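Local coordinates for protein 3-ketosteroid-delta4-5alpha-dehydrogenase (Rhodococcus jostii, PDB 4AT2) that catalyses the FAD-dependent introduction of the delta4 double bond into 3-keto-(5alpha)-steroids, a step of bacterial steroid catabolism, at residues K109-A114 with A173-I178; A114-G119 with G480-G485; P159-L164 with V187-G192. All blocks are in the same frame, centred on the assembly; numbering follows the deposited sequence.

Contact 1 (K109-A114 with A173-I178); sequences KTFMMA and APFNEI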
loop_
_atom_site.group_PDB
_atom_site.type_symbol
_atom_site.label_atom_id
_atom_site.label_comp_id
_atom_site.label_asym_id
_atom_site.label_seq_id
_atom_site.Cartn_x
_atom_site.Cartn_y
_atom_site.Cartn_z
ATOM N N LYS A 109 -9.527 -4.146 -21.636
ATOM C CA LYS A 109 -9.468 -3.006 -20.712
ATOM C C LYS A 109 -10.378 -3.246 -19.495
ATOM O O LYS A 109 -9.983 -3.001 -18.352
ATOM C CB LYS A 109 -9.854 -1.694 -21.430
ATOM C CG LYS A 109 -9.960 -0.500 -20.479
ATOM C CD LYS A 109 -10.514 0.754 -21.144
ATOM C CE LYS A 109 -10.923 1.776 -20.086
ATOM N NZ LYS A 109 -11.142 3.130 -20.673
ATOM N N THR A 110 -11.584 -3.752 -19.744
ATOM C CA THR A 110 -12.546 -4.006 -18.672
ATOM C C THR A 110 -11.963 -4.994 -17.674
ATOM O O THR A 110 -12.028 -4.780 -16.454
ATOM C CB THR A 110 -13.886 -4.495 -19.245
ATOM O OG1 THR A 110 -14.423 -3.463 -20.087
ATOM C CG2 THR A 110 -14.894 -4.796 -18.112
ATOM N N PHE A 111 -11.358 -6.055 -18.195
ATOM C CA PHE A 111 -10.710 -7.016 -17.317
ATOM C C PHE A 111 -9.574 -6.373 -16.515
ATOM O O PHE A 111 -9.481 -6.554 -15.290
ATOM C CB PHE A 111 -10.160 -8.237 -18.072
ATOM C CG PHE A 111 -9.303 -9.105 -17.199
ATOM C CD1 PHE A 111 -9.891 -9.989 -16.291
ATOM C CD2 PHE A 111 -7.918 -8.971 -17.208
ATOM C CE1 PHE A 111 -9.110 -10.760 -15.442
ATOM C CE2 PHE A 111 -7.132 -9.734 -16.359
ATOM C CZ PHE A 111 -7.728 -10.631 -15.481
ATOM N N MET A 112 -8.692 -5.661 -17.209
ATOM C CA MET A 112 -7.484 -5.144 -16.559
ATOM C C MET A 112 -7.810 -4.112 -15.479
ATOM O O MET A 112 -7.199 -4.122 -14.415
ATOM C CB MET A 112 -6.505 -4.564 -17.584
ATOM C CG MET A 112 -5.867 -5.638 -18.462
ATOM S SD MET A 112 -4.748 -4.956 -19.700
ATOM C CE MET A 112 -3.271 -4.645 -18.725
ATOM N N MET A 113 -8.771 -3.232 -15.751
ATOM C CA MET A 113 -9.191 -2.230 -14.752
ATOM C C MET A 113 -9.706 -2.914 -13.484
ATOM O O MET A 113 -9.412 -2.481 -12.363
ATOM C CB MET A 113 -10.270 -1.292 -15.320
ATOM C CG MET A 113 -9.774 -0.344 -16.401
ATOM S SD MET A 113 -8.398 0.702 -15.883
ATOM C CE MET A 113 -9.169 1.668 -14.580
ATOM N N ALA A 114 -10.458 -3.999 -13.664
ATOM C CA ALA A 114 -11.023 -4.729 -12.529
ATOM C C ALA A 114 -9.983 -5.532 -11.752
ATOM O O ALA A 114 -10.027 -5.571 -10.519
ATOM C CB ALA A 114 -12.148 -5.644 -13.006
ATOM N N ALA A 173 -13.951 -16.599 -11.160
ATOM C CA ALA A 173 -14.611 -15.547 -10.389
ATOM C C ALA A 173 -13.557 -14.662 -9.727
ATOM O O ALA A 173 -12.487 -15.149 -9.365
ATOM C CB ALA A 173 -15.504 -16.177 -9.336
ATOM N N PRO A 174 -13.839 -13.357 -9.561
ATOM C CA PRO A 174 -15.055 -12.646 -9.958
ATOM C C PRO A 174 -15.030 -12.161 -11.405
ATOM O O PRO A 174 -16.061 -11.737 -11.922
ATOM C CB PRO A 174 -15.051 -11.438 -9.013
ATOM C CG PRO A 174 -13.585 -11.121 -8.869
ATOM C CD PRO A 174 -12.912 -12.472 -8.812
ATOM N N PHE A 175 -13.872 -12.233 -12.057
ATOM C CA PHE A 175 -13.672 -11.518 -13.322
ATOM C C PHE A 175 -14.424 -12.093 -14.503
ATOM O O PHE A 175 -14.768 -11.360 -15.424
ATOM C CB PHE A 175 -12.175 -11.361 -13.615
ATOM C CG PHE A 175 -11.442 -10.726 -12.478
ATOM C CD1 PHE A 175 -11.785 -9.437 -12.061
ATOM C CD2 PHE A 175 -10.474 -11.431 -11.770
ATOM C CE1 PHE A 175 -11.148 -8.857 -10.973
ATOM C CE2 PHE A 175 -9.832 -10.851 -10.681
ATOM C CZ PHE A 175 -10.178 -9.564 -10.281
ATOM N N ASN A 176 -14.712 -13.392 -14.452
ATOM C CA ASN A 176 -15.471 -14.030 -15.526
ATOM C C ASN A 176 -16.927 -13.560 -15.651
ATOM O O ASN A 176 -17.590 -13.906 -16.638
ATOM C CB ASN A 176 -15.358 -15.560 -15.451
ATOM C CG ASN A 176 -15.962 -16.139 -14.187
ATOM O OD1 ASN A 176 -16.400 -15.409 -13.301
ATOM N ND2 ASN A 176 -15.994 -17.467 -14.109
ATOM N N GLU A 177 -17.414 -12.768 -14.686
ATOM C CA GLU A 177 -18.740 -12.134 -14.801
ATOM C C GLU A 177 -18.641 -10.636 -15.083
ATOM O O GLU A 177 -19.669 -9.959 -15.254
ATOM C CB GLU A 177 -19.566 -12.343 -13.531
ATOM C CG GLU A 177 -19.509 -13.748 -12.956
ATOM C CD GLU A 177 -20.644 -14.659 -13.385
ATOM O OE1 GLU A 177 -21.207 -14.481 -14.491
ATOM O OE2 GLU A 177 -20.953 -15.593 -12.600
ATOM N N ILE A 178 -17.413 -10.127 -15.133
ATOM C CA ILE A 178 -17.132 -8.703 -15.325
ATOM C C ILE A 178 -16.674 -8.438 -16.764
ATOM O O ILE A 178 -17.043 -7.432 -17.372
ATOM C CB ILE A 178 -16.061 -8.216 -14.309
ATOM C CG1 ILE A 178 -16.620 -8.290 -12.880
ATOM C CG2 ILE A 178 -15.581 -6.811 -14.629
ATOM C CD1 ILE A 178 -15.565 -8.179 -11.800
#
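Phe-111 pushes the edge of its ring toward the face of Phe-175, an offset edge-to-face (T-shaped) pair with ring centroids 5.5 Å apart and planes at 79°. It joins one face of helix 105-115 to a short 3-10 turn at residues 175-177, in the loop between strands 164-165 and 185-186 of this FAD-binding fold. With CG anti to the backbone N (chi1 171°), the Phe-111 ring reaches out from the helix flank, and its CE1 lies 3.6 Å from Phe-175 CB, near the plane of the Phe-111 ring. The bump is thus the ring edge of Phe-111, and the hollow is the angle between the CB and the ring of Phe-175. The opposite face of the Phe-175 ring is covered within its own segment, where Pro-174 CG stands 3.8 Å above the plane over the ring centre; a cis peptide bond precedes that proline. Arg-342 of helix 340-350 also packs on both Pro-174 and Phe-175.

One turn of helix separates Thr-110 from Ala-114, and Ile-178 fits against the ridge they make. Its CG2 branch touches Ala-114 CB at 4.0 Å and Thr-110 CG2 at 4.1 Å. Ala-114, pointing toward the loop, offers its methyl and its carbonyl oxygen: Ala-114 O lies 3.5 Å from Phe-175 CE1. Its CB lies 3.9 Å from Phe-175 CD1 and so touches both the phenyl ring and the isoleucine branch, at the corner where they meet the helix. Side-chain packing here is apolar. The hydroxyl of Thr-110 is used within the helix, where OG1 hydrogen-bonds to Glu-106 O, and this leaves the methyl to face the loop. Thr-110 CG2 rests 3.5 Å from the carbonyl oxygen Ile-178 O.

Contact 2 (A114-G119 with G480-G485); sequences AALGPG and GVCAGG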
loop_
_atom_site.group_PDB
_atom_site.type_symbol
_atom_site.label_atom_id
_atom_site.label_comp_id
_atom_site.label_asym_id
_atom_site.label_seq_id
_atom_site.Cartn_x
_atom_site.Cartn_y
_atom_site.Cartn_z
ATOM N N ALA A 114 -10.458 -3.999 -13.664
ATOM C CA ALA A 114 -11.023 -4.729 -12.529
ATOM C C ALA A 114 -9.983 -5.532 -11.752
ATOM O O ALA A 114 -10.027 -5.571 -10.519
ATOM C CB ALA A 114 -12.148 -5.644 -13.006
ATOM N N ALA A 115 -9.052 -6.164 -12.469
ATOM C CA ALA A 115 -8.145 -7.142 -11.871
ATOM C C ALA A 115 -6.848 -6.543 -11.365
ATOM O O ALA A 115 -6.198 -7.136 -10.506
ATOM C CB ALA A 115 -7.845 -8.275 -12.852
ATOM N N LEU A 116 -6.452 -5.398 -11.917
ATOM C CA LEU A 116 -5.096 -4.885 -11.684
ATOM C C LEU A 116 -5.072 -3.625 -10.836
ATOM O O LEU A 116 -4.021 -2.995 -10.694
ATOM C CB LEU A 116 -4.346 -4.669 -13.008
ATOM C CG LEU A 116 -4.312 -5.882 -13.951
ATOM C CD1 LEU A 116 -3.537 -5.521 -15.218
ATOM C CD2 LEU A 116 -3.699 -7.112 -13.273
ATOM N N GLY A 117 -6.218 -3.285 -10.258
ATOM C CA GLY A 117 -6.332 -2.139 -9.352
ATOM C C GLY A 117 -6.216 -2.584 -7.901
ATOM O O GLY A 117 -5.606 -3.614 -7.613
ATOM N N PRO A 118 -6.810 -1.821 -6.971
ATOM C CA PRO A 118 -7.637 -0.640 -7.233
ATOM C C PRO A 118 -6.814 0.556 -7.696
ATOM O O PRO A 118 -5.588 0.561 -7.552
ATOM C CB PRO A 118 -8.299 -0.367 -5.874
ATOM C CG PRO A 118 -7.373 -0.953 -4.871
ATOM C CD PRO A 118 -6.715 -2.135 -5.532
ATOM N N GLY A 119 -7.485 1.548 -8.275
ATOM C CA GLY A 119 -6.822 2.766 -8.711
ATOM C C GLY A 119 -5.881 2.587 -9.888
ATOM O O GLY A 119 -4.921 3.341 -10.038
ATOM N N GLY A 480 3.606 0.609 -13.998
ATOM C CA GLY A 480 3.107 0.248 -15.339
ATOM C C GLY A 480 1.613 -0.006 -15.343
ATOM O O GLY A 480 0.838 0.751 -14.744
ATOM N N VAL A 481 1.189 -1.076 -16.006
ATOM C CA VAL A 481 -0.245 -1.359 -16.029
ATOM C C VAL A 481 -0.776 -1.800 -14.660
ATOM O O VAL A 481 -1.893 -1.441 -14.305
ATOM C CB VAL A 481 -0.655 -2.324 -17.165
ATOM C CG1 VAL A 481 -0.325 -1.694 -18.521
ATOM C CG2 VAL A 481 0.023 -3.685 -17.018
ATOM N N CYS A 482 0.015 -2.546 -13.890
ATOM C CA CYS A 482 -0.458 -3.028 -12.581
ATOM C C CYS A 482 -0.346 -1.984 -11.484
ATOM O O CYS A 482 0.742 -1.461 -11.230
ATOM C CB CYS A 482 0.306 -4.281 -12.138
ATOM S SG CYS A 482 0.084 -5.693 -13.225
ATOM N N ALA A 483 -1.462 -1.732 -10.806
ATOM C CA ALA A 483 -1.491 -0.819 -9.650
ATOM C C ALA A 483 -1.640 -1.558 -8.316
ATOM O O ALA A 483 -1.432 -0.966 -7.259
ATOM C CB ALA A 483 -2.610 0.210 -9.805
ATOM N N GLY A 484 -2.009 -2.833 -8.369
ATOM C CA GLY A 484 -2.294 -3.603 -7.149
ATOM C C GLY A 484 -2.373 -5.079 -7.477
ATOM O O GLY A 484 -1.440 -5.837 -7.191
ATOM N N GLY A 485 -3.464 -5.481 -8.131
ATOM C CA GLY A 485 -3.546 -6.830 -8.691
ATOM C C GLY A 485 -2.478 -7.069 -9.754
ATOM O O GLY A 485 -1.953 -6.119 -10.343
HETATM O O HOH W 1 -3.771 -0.538 -5.780
#
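Leu-116 sets CG beside its own backbone N (chi1 -53°), and Cys-482 places SG in the same way; the two settings bring Leu-116 CD2 to 4.0 Å from Cys-482 SG. The other branch, CD1, is about as near the sulfur and also meets Val-481 CG2. CD2 also covers the carbonyl of Gly-485, 3.6 Å from Gly-485 O, a buried oxygen with no polar partner in the model.

Backbone atoms supply the hydrogen bonds. Leu-116 O accepts two consecutive amides: Ala-483 N at 2.9 Å, approaching nearly in line with the C=O bond (170°), and, weakly, Gly-484 N, whose N-H is bent away (123°). Next along the chain, Gly-117 O takes Gly-485 N at 2.9 Å, the donor tilted modestly from the carbonyl plane. The segment just after helix 105-115, with its cis Gly-117 to Pro-118 peptide, is thereby laced to the glycine-rich loop between strand 471-473 and helix 490-507. In this flavoprotein that loop runs straight on into Tyr-486, Ser-488 and Gly-489, which line the steroid pocket.

Glycine is what permits so close an approach. Gly-485 CA sits 3.2 Å from Ala-115 O in a CA-H...O contact, and a beta carbon on Gly-485 or on Gly-484 would run into Ala-115 O or Gly-117 O respectively. Ala-483 CB packs against the turn, 3.6 Å from Leu-116 O and 3.8 Å from Pro-118 O. A water near the carbonyls of Pro-118 and Ala-483 lies 2.8 Å from Ala-483 O, and Pro-118 packs on Pro-275 of the second subunit.

Contact 3 (P159-L164 with V187-G192); sequences PFDDGL and VPQMDG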
loop_
_atom_site.group_PDB
_atom_site.type_symbol
_atom_site.label_atom_id
_atom_site.label_comp_id
_atom_site.label_asym_id
_atom_site.label_seq_id
_atom_site.Cartn_x
_atom_site.Cartn_y
_atom_site.Cartn_z
ATOM N N PRO A 159 3.393 -26.434 -19.845
ATOM C CA PRO A 159 4.392 -27.506 -19.687
ATOM C C PRO A 159 5.179 -27.759 -20.965
ATOM O O PRO A 159 6.324 -28.221 -20.904
ATOM C CB PRO A 159 3.548 -28.739 -19.348
ATOM C CG PRO A 159 2.154 -28.393 -19.738
ATOM C CD PRO A 159 2.040 -26.912 -19.508
ATOM N N PHE A 160 4.565 -27.448 -22.103
ATOM C CA PHE A 160 5.191 -27.651 -23.401
ATOM C C PHE A 160 5.429 -26.295 -24.072
ATOM O O PHE A 160 5.447 -25.256 -23.400
ATOM C CB PHE A 160 4.331 -28.604 -24.244
ATOM C CG PHE A 160 3.897 -29.845 -23.498
ATOM C CD1 PHE A 160 4.840 -30.790 -23.078
ATOM C CD2 PHE A 160 2.552 -30.076 -23.206
ATOM C CE1 PHE A 160 4.448 -31.931 -22.384
ATOM C CE2 PHE A 160 2.154 -31.220 -22.517
ATOM C CZ PHE A 160 3.102 -32.146 -22.106
ATOM N N ASP A 161 5.616 -26.286 -25.385
ATOM C CA ASP A 161 5.977 -25.039 -26.059
ATOM C C ASP A 161 4.764 -24.270 -26.582
ATOM O O ASP A 161 4.882 -23.521 -27.541
ATOM C CB ASP A 161 7.010 -25.289 -27.181
ATOM C CG ASP A 161 6.481 -26.189 -28.288
ATOM O OD1 ASP A 161 5.466 -26.879 -28.066
ATOM O OD2 ASP A 161 7.094 -26.209 -29.388
ATOM N N ASP A 162 3.607 -24.456 -25.946
ATOM C CA ASP A 162 2.388 -23.759 -26.365
ATOM C C ASP A 162 2.500 -22.252 -26.187
ATOM O O ASP A 162 3.220 -21.762 -25.308
ATOM C CB ASP A 162 1.171 -24.318 -25.637
ATOM C CG ASP A 162 0.930 -25.768 -25.982
ATOM O OD1 ASP A 162 0.715 -26.071 -27.177
ATOM O OD2 ASP A 162 0.994 -26.613 -25.074
ATOM N N GLY A 163 1.804 -21.517 -27.048
ATOM C CA GLY A 163 1.946 -20.070 -27.087
ATOM C C GLY A 163 0.901 -19.264 -26.342
ATOM O O GLY A 163 1.089 -18.073 -26.118
ATOM N N LEU A 164 -0.208 -19.893 -25.960
ATOM C CA LEU A 164 -1.294 -19.139 -25.323
ATOM C C LEU A 164 -1.855 -19.867 -24.107
ATOM O O LEU A 164 -2.035 -21.090 -24.129
ATOM C CB LEU A 164 -2.404 -18.829 -26.351
ATOM C CG LEU A 164 -3.546 -17.877 -25.961
ATOM C CD1 LEU A 164 -3.057 -16.443 -25.800
ATOM C CD2 LEU A 164 -4.626 -17.937 -27.032
ATOM N N VAL A 187 3.156 -16.699 -24.975
ATOM C CA VAL A 187 4.439 -17.241 -24.496
ATOM C C VAL A 187 5.305 -17.617 -25.690
ATOM O O VAL A 187 4.885 -18.416 -26.520
ATOM C CB VAL A 187 4.218 -18.478 -23.586
ATOM C CG1 VAL A 187 5.535 -18.970 -22.978
ATOM C CG2 VAL A 187 3.222 -18.142 -22.480
ATOM N N PRO A 188 6.507 -17.031 -25.797
ATOM C CA PRO A 188 7.348 -17.374 -26.944
ATOM C C PRO A 188 7.690 -18.863 -26.997
ATOM O O PRO A 188 7.787 -19.522 -25.962
ATOM C CB PRO A 188 8.606 -16.529 -26.717
ATOM C CG PRO A 188 8.101 -15.336 -25.979
ATOM C CD PRO A 188 7.065 -15.889 -25.043
ATOM N N GLN A 189 7.867 -19.371 -28.212
ATOM C CA GLN A 189 8.112 -20.787 -28.441
ATOM C C GLN A 189 9.562 -21.111 -28.113
ATOM O O GLN A 189 10.486 -20.522 -28.680
ATOM C CB GLN A 189 7.792 -21.153 -29.894
ATOM C CG GLN A 189 7.787 -22.651 -30.179
ATOM C CD GLN A 189 7.429 -22.971 -31.621
ATOM O OE1 GLN A 189 7.411 -22.089 -32.488
ATOM N NE2 GLN A 189 7.135 -24.239 -31.885
ATOM N N MET A 190 9.740 -22.049 -27.190
ATOM C CA MET A 190 11.052 -22.433 -26.702
ATOM C C MET A 190 10.982 -23.826 -26.089
ATOM O O MET A 190 10.019 -24.154 -25.393
ATOM C CB MET A 190 11.517 -21.428 -25.652
ATOM C CG MET A 190 12.935 -21.629 -25.162
ATOM S SD MET A 190 13.354 -20.334 -23.988
ATOM C CE MET A 190 14.838 -21.034 -23.257
ATOM N N ASP A 191 12.000 -24.640 -26.364
ATOM C CA ASP A 191 12.133 -25.956 -25.734
ATOM C C ASP A 191 13.037 -25.909 -24.501
ATOM O O ASP A 191 13.974 -25.102 -24.431
ATOM C CB ASP A 191 12.668 -26.980 -26.735
ATOM C CG ASP A 191 11.685 -27.264 -27.861
ATOM O OD1 ASP A 191 10.490 -27.505 -27.573
ATOM O OD2 ASP A 191 12.115 -27.249 -29.033
ATOM N N GLY A 192 12.749 -26.783 -23.537
ATOM C CA GLY A 192 13.545 -26.893 -22.315
ATOM C C GLY A 192 13.608 -25.604 -21.518
ATOM O O GLY A 192 14.682 -25.203 -21.068
HETATM O O HOH W 2 4.962 -20.670 -28.139
HETATM O O HOH W 3 6.211 -21.743 -24.821
#
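Asp-161 and Gln-189 lie side by side and point the same way, so that their ends meet as neighbours, with the carboxylate and amide planes 51° apart. The bond between them is nearly straight: Gln-189 NE2 donates to Asp-161 OD2 at 3.2 Å, with 172° at the hydrogen. The oxygen stays in the plane of the amide, whereas the donor comes from above the carboxylate plane. Gln-189 reaches this place fully extended, its CG anti to the backbone N. Asp-161 turns CG between its N and carbonyl carbon (chi1 63°), which sends OD2 alongside the Gln-189 amide. The backbone itself sets Asp-161 CB 3.7 Å from Met-190 O.

The backbones run antiparallel beside these groups, joining the loops that flank strands 164-165 and 185-186 near the flavin; the Val-187 side chain is about 7 Å from the bound FAD. Val-187 N donates to Gly-163 O at 2.7 Å, and Gly-163 CA returns a CA-H...O contact to Val-187 O at 3.4 Å. Val-187 CB packs against Asp-162 O. Two waters fill in the polar seam: one donates to Asp-161 O and Val-187 O, the other to Asp-162 O and Pro-188 O.

Were Gln-189 an alanine, Asp-161 OD2 would be likely to lose its amide donor, and the carboxylate to turn more freely about its hold on Lys-147. Outside the two segments, Lys-147 NZ forms a salt bridge with Asp-161 OD1, while Asp-191 OD1 stands only 4.1 Å from Asp-161 OD2. The lysine and the glutamine N-H are therefore likely to offset the repulsion between the two acidic groups and favour an ionised Asp-161.

Overall arrangement
From the N terminus, helix 105-115 comes first and serves two contacts, which share Ala-114. Contact 1 closes a loop of 58 residues by bringing 173-178 back to the helix; contact 2, from 114-119, waits 360 residues for 480-485. These two cross along the chain and touch in space, Phe-175 CZ lying 3.5 Å from Ala-115 CA. Contact 3 closes a short loop of 22 residues, 159-164 to 187-192, that crosses contact 1 and falls wholly within the span of contact 2. It stands apart, its centre about 26 Å from that of contact 1. Contacts 1 and 2 tie helix 105-115 to loops before strand 185-186 and helix 490-507; contact 3 joins two arms of one excursion.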